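Local atomic coordinates of oxidoreductase, NAD-binding (Acidithiobacillus ferrooxidans, PDB entry 7BVJ), a protein that catalyses the NAD(+)-dependent oxidation of the glucosamine 3-position of UDP-N-acetylglucosamine to a ketone, a step in the biosynthesis of lipid A. Residues A187-M199 / T205-E217. Residues are numbered along the deposited sequence; the frame is centred on the assembly and turned at random.
Sequences AVTDKADMATAWM and TVANLAASRVVRE
Arg213 starts with CG wedged between its own backbone N and carbonyl carbon (chi1 59°) and then runs extended to NE, while CG of Asp193 turns anti to its carbonyl carbon (chi1 -64°); together these torsions bring guanidinium and carboxylate into a salt bridge at the open end of an antiparallel beta hairpin. The hairpin, strands 194-201 and 206-215, belongs to the large mixed sheet of the Gfo/Idh/MocA C-terminal domain and illustrates how a side-chain clasp can reinforce the end of a strand ladder. Here the backbone joins in, as Arg213 N donates to Asp193 O at 3.1 Å. Asp193 OD1 lies in the guanidinium plane and takes both NE (2.9 Å) and NH2 (2.8 Å) of Arg213. The two flat groups are turned 48° apart, and NE meets the anti lone pair of OD1 whereas NH2 comes from above the carboxylate plane. OD2 accepts hydrogen bonds from the backbone N of Ala187 and, through its syn lone pair, of Val188, gathering the preceding loop; NH1 of Arg213 is hydrogen-bonded to Ile155 O. Were Asp193 an alanine, the buried guanidinium would probably lose this carboxylate partner and the amides of Ala187 and Val188 their shared acceptor. Beyond the clasp, paired bonds link Ala195 with Ala211, Ala197 with Leu209 and Met199 with Ala207, whose side chains share one sheet face; from it Ala195 and Leu209 touch helix 157-173, and Ala195 and Met199 touch helix 290-312. The other face carries Met194, Thr196 and Trp198. Met194 CE meets Val214 CG2 at 3.7 Å, and Thr196 CG2 approaches Asn208 OD1, while ND2 of the same amide is hydrogen-bonded to Tyr139 OH. Near the hairpin turn Val206 CG1 sits over one face of the indole in a CH-pi contact, 3.8 Å from the centroid of the Trp198 six-membered ring.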
loop_
_atom_site.group_PDB
_atom_site.type_symbol
_atom_site.label_atom_id
_atom_site.label_comp_id
_atom_site.label_asym_id
_atom_site.label_seq_id
_atom_site.Cartn_x
_atom_site.Cartn_y
_atom_site.Cartn_z
ATOM N N ALA A 187 2.148 -24.060 -6.890
ATOM C CA ALA A 187 1.551 -25.333 -6.497
ATOM C C ALA A 187 0.137 -25.534 -7.043
ATOM O O ALA A 187 -0.180 -26.610 -7.559
ATOM C CB ALA A 187 1.527 -25.452 -4.968
ATOM N N VAL A 188 -0.731 -24.530 -6.920
ATOM C CA VAL A 188 -2.136 -24.712 -7.284
ATOM C C VAL A 188 -2.314 -24.590 -8.789
ATOM O O VAL A 188 -2.983 -25.418 -9.424
ATOM C CB VAL A 188 -3.012 -23.693 -6.531
ATOM C CG1 VAL A 188 -4.474 -23.833 -6.942
ATOM C CG2 VAL A 188 -2.838 -23.847 -5.015
ATOM N N THR A 189 -1.690 -23.570 -9.378
ATOM C CA THR A 189 -1.807 -23.248 -10.792
ATOM C C THR A 189 -0.424 -23.039 -11.385
ATOM O O THR A 189 0.578 -23.407 -10.768
ATOM C CB THR A 189 -2.666 -21.993 -11.005
ATOM O OG1 THR A 189 -2.003 -20.859 -10.434
ATOM C CG2 THR A 189 -4.028 -22.154 -10.353
ATOM N N ASP A 190 -0.364 -22.477 -12.593
ATOM C CA ASP A 190 0.876 -21.982 -13.179
ATOM C C ASP A 190 1.337 -20.653 -12.581
ATOM O O ASP A 190 2.480 -20.247 -12.832
ATOM C CB ASP A 190 0.689 -21.810 -14.686
ATOM C CG ASP A 190 -0.530 -20.948 -15.032
ATOM O OD1 ASP A 190 -1.579 -21.040 -14.337
ATOM O OD2 ASP A 190 -0.428 -20.164 -16.005
ATOM N N LYS A 191 0.465 -19.954 -11.847
ATOM C CA LYS A 191 0.807 -18.692 -11.201
ATOM C C LYS A 191 1.495 -18.964 -9.876
ATOM O O LYS A 191 1.130 -19.896 -9.156
ATOM C CB LYS A 191 -0.443 -17.853 -10.930
ATOM C CG LYS A 191 -1.173 -17.407 -12.168
ATOM C CD LYS A 191 -0.282 -16.549 -13.026
ATOM C CE LYS A 191 -1.013 -16.074 -14.262
ATOM N NZ LYS A 191 -0.049 -15.679 -15.333
ATOM N N ALA A 192 2.463 -18.113 -9.537
ATOM C CA ALA A 192 3.220 -18.298 -8.306
ATOM C C ALA A 192 2.275 -18.303 -7.114
ATOM O O ALA A 192 1.383 -17.454 -7.015
ATOM C CB ALA A 192 4.268 -17.186 -8.157
ATOM N N ASP A 193 2.438 -19.287 -6.227
ATOM C CA ASP A 193 1.785 -19.233 -4.925
ATOM C C ASP A 193 2.702 -18.672 -3.856
ATOM O O ASP A 193 2.223 -18.229 -2.807
ATOM C CB ASP A 193 1.319 -20.620 -4.479
ATOM C CG ASP A 193 0.246 -21.201 -5.391
ATOM O OD1 ASP A 193 -0.794 -20.528 -5.641
ATOM O OD2 ASP A 193 0.459 -22.339 -5.854
ATOM N N MET A 194 4.004 -18.726 -4.087
ATOM C CA MET A 194 4.947 -18.063 -3.206
ATOM C C MET A 194 6.078 -17.532 -4.065
ATOM O O MET A 194 6.414 -18.113 -5.092
ATOM C CB MET A 194 5.480 -19.016 -2.135
ATOM C CG MET A 194 5.604 -20.435 -2.651
ATOM S SD MET A 194 6.270 -21.595 -1.454
ATOM C CE MET A 194 4.792 -21.963 -0.509
ATOM N N ALA A 195 6.627 -16.400 -3.668
ATOM C CA ALA A 195 7.764 -15.849 -4.376
ATOM C C ALA A 195 8.708 -15.221 -3.365
ATOM O O ALA A 195 8.327 -14.888 -2.242
ATOM C CB ALA A 195 7.345 -14.828 -5.440
ATOM N N THR A 196 9.965 -15.112 -3.770
ATOM C CA THR A 196 10.971 -14.459 -2.955
ATOM C C THR A 196 11.879 -13.699 -3.898
ATOM O O THR A 196 12.342 -14.254 -4.903
ATOM C CB THR A 196 11.747 -15.463 -2.106
ATOM O OG1 THR A 196 10.839 -16.063 -1.174
ATOM C CG2 THR A 196 12.879 -14.774 -1.330
ATOM N N ALA A 197 12.064 -12.415 -3.603
ATOM C CA ALA A 197 12.905 -11.541 -4.397
ATOM C C ALA A 197 14.105 -11.089 -3.580
ATOM O O ALA A 197 14.028 -10.944 -2.353
ATOM C CB ALA A 197 12.132 -10.320 -4.899
ATOM N N TRP A 198 15.200 -10.850 -4.297
ATOM C CA TRP A 198 16.485 -10.411 -3.774
ATOM C C TRP A 198 16.877 -9.213 -4.627
ATOM O O TRP A 198 17.216 -9.363 -5.813
ATOM C CB TRP A 198 17.513 -11.543 -3.862
ATOM C CG TRP A 198 18.869 -11.202 -3.367
ATOM C CD1 TRP A 198 19.832 -10.500 -4.032
ATOM C CD2 TRP A 198 19.425 -11.544 -2.094
ATOM N NE1 TRP A 198 20.943 -10.387 -3.260
ATOM C CE2 TRP A 198 20.728 -11.028 -2.065
ATOM C CE3 TRP A 198 18.947 -12.250 -0.982
ATOM C CZ2 TRP A 198 21.572 -11.185 -0.959
ATOM C CZ3 TRP A 198 19.782 -12.403 0.116
ATOM C CH2 TRP A 198 21.086 -11.876 0.115
ATOM N N MET A 199 16.753 -8.029 -4.039
ATOM C CA MET A 199 16.818 -6.755 -4.733
ATOM C C MET A 199 18.027 -5.990 -4.219
ATOM O O MET A 199 18.187 -5.821 -3.009
ATOM C CB MET A 199 15.530 -5.943 -4.498
ATOM C CG MET A 199 15.430 -4.634 -5.274
ATOM S SD MET A 199 13.801 -3.800 -5.184
ATOM C CE MET A 199 13.009 -4.347 -6.695
ATOM N N THR A 205 21.985 -1.114 -0.616
ATOM C CA THR A 205 21.032 -1.851 0.220
ATOM C C THR A 205 20.507 -3.091 -0.497
ATOM O O THR A 205 20.272 -3.077 -1.705
ATOM C CB THR A 205 19.831 -0.979 0.612
ATOM O OG1 THR A 205 20.268 0.219 1.257
ATOM C CG2 THR A 205 18.915 -1.739 1.575
ATOM N N VAL A 206 20.313 -4.167 0.261
ATOM C CA VAL A 206 19.759 -5.419 -0.245
ATOM C C VAL A 206 18.439 -5.667 0.472
ATOM O O VAL A 206 18.361 -5.529 1.696
ATOM C CB VAL A 206 20.732 -6.602 -0.039
ATOM C CG1 VAL A 206 20.037 -7.968 -0.313
ATOM C CG2 VAL A 206 21.966 -6.446 -0.923
ATOM N N ALA A 207 17.408 -6.019 -0.292
ATOM C CA ALA A 207 16.099 -6.394 0.237
ATOM C C ALA A 207 15.798 -7.831 -0.150
ATOM O O ALA A 207 15.891 -8.187 -1.323
ATOM C CB ALA A 207 14.988 -5.478 -0.295
ATOM N N ASN A 208 15.399 -8.640 0.827
ATOM C CA ASN A 208 15.160 -10.072 0.665
ATOM C C ASN A 208 13.720 -10.315 1.111
ATOM O O ASN A 208 13.464 -10.496 2.306
ATOM C CB ASN A 208 16.210 -10.886 1.502
ATOM C CG ASN A 208 15.843 -12.346 1.656
ATOM O OD1 ASN A 208 15.020 -12.882 0.905
ATOM N ND2 ASN A 208 16.453 -13.003 2.636
ATOM N N LEU A 209 12.788 -10.314 0.149
ATOM C CA LEU A 209 11.358 -10.166 0.406
ATOM C C LEU A 209 10.594 -11.410 -0.021
ATOM O O LEU A 209 10.607 -11.775 -1.201
ATOM C CB LEU A 209 10.799 -8.954 -0.342
ATOM C CG LEU A 209 11.616 -7.674 -0.168
ATOM C CD1 LEU A 209 10.904 -6.522 -0.869
ATOM C CD2 LEU A 209 11.755 -7.404 1.321
ATOM N N ALA A 210 9.883 -12.024 0.919
ATOM C CA ALA A 210 9.121 -13.236 0.663
ATOM C C ALA A 210 7.626 -12.955 0.772
ATOM O O ALA A 210 7.190 -12.155 1.604
ATOM C CB ALA A 210 9.535 -14.350 1.634
ATOM N N ALA A 211 6.840 -13.606 -0.080
ATOM C CA ALA A 211 5.394 -13.489 -0.002
ATOM C C ALA A 211 4.768 -14.825 -0.387
ATOM O O ALA A 211 5.292 -15.533 -1.244
ATOM C CB ALA A 211 4.874 -12.359 -0.904
ATOM N N SER A 212 3.664 -15.173 0.275
ATOM C CA SER A 212 2.961 -16.431 0.035
ATOM C C SER A 212 1.466 -16.261 0.298
ATOM O O SER A 212 1.055 -15.522 1.203
ATOM C CB SER A 212 3.504 -17.561 0.914
ATOM O OG SER A 212 2.740 -18.746 0.720
ATOM N N ARG A 213 0.660 -16.978 -0.491
ATOM C CA ARG A 213 -0.788 -17.019 -0.322
ATOM C C ARG A 213 -1.300 -18.399 0.079
ATOM O O ARG A 213 -2.513 -18.632 0.038
ATOM C CB ARG A 213 -1.496 -16.553 -1.605
ATOM C CG ARG A 213 -1.173 -17.376 -2.815
ATOM C CD ARG A 213 -1.965 -16.949 -4.033
ATOM N NE ARG A 213 -1.742 -17.878 -5.134
ATOM C CZ ARG A 213 -2.025 -17.629 -6.406
ATOM N NH1 ARG A 213 -2.566 -16.472 -6.754
ATOM N NH2 ARG A 213 -1.774 -18.549 -7.333
ATOM N N VAL A 214 -0.421 -19.312 0.482
ATOM C CA VAL A 214 -0.840 -20.668 0.822
ATOM C C VAL A 214 -0.313 -21.144 2.178
ATOM O O VAL A 214 -0.100 -22.345 2.367
ATOM C CB VAL A 214 -0.396 -21.651 -0.280
ATOM C CG1 VAL A 214 -1.137 -21.383 -1.572
ATOM C CG2 VAL A 214 1.127 -21.570 -0.491
ATOM N N VAL A 215 -0.071 -20.239 3.129
ATOM C CA VAL A 215 0.499 -20.695 4.402
ATOM C C VAL A 215 -0.609 -21.194 5.326
ATOM O O VAL A 215 -1.800 -21.005 5.045
ATOM C CB VAL A 215 1.322 -19.600 5.107
ATOM C CG1 VAL A 215 2.719 -19.500 4.510
ATOM C CG2 VAL A 215 0.597 -18.279 5.058
ATOM N N ARG A 216 -0.220 -21.839 6.431
ATOM C CA ARG A 216 -1.186 -22.228 7.457
ATOM C C ARG A 216 -1.703 -21.009 8.215
ATOM O O ARG A 216 -2.900 -20.687 8.172
ATOM C CB ARG A 216 -0.549 -23.223 8.432
ATOM C CG ARG A 216 -0.096 -24.541 7.818
ATOM C CD ARG A 216 -0.395 -25.716 8.746
ATOM N NE ARG A 216 -1.835 -25.886 8.942
ATOM C CZ ARG A 216 -2.420 -27.042 9.236
ATOM N NH1 ARG A 216 -1.686 -28.139 9.376
ATOM N NH2 ARG A 216 -3.740 -27.104 9.392
ATOM N N GLU A 217 -0.809 -20.306 8.908
ATOM C CA GLU A 217 -1.214 -19.143 9.681
ATOM C C GLU A 217 -0.577 -17.872 9.118
ATOM O O GLU A 217 0.537 -17.910 8.581
ATOM C CB GLU A 217 -0.825 -19.305 11.158
ATOM C CG GLU A 217 0.675 -19.211 11.430
ATOM C CD GLU A 217 1.410 -20.514 11.142
ATOM O OE1 GLU A 217 2.090 -21.026 12.061
ATOM O OE2 GLU A 217 1.303 -21.026 10.000
#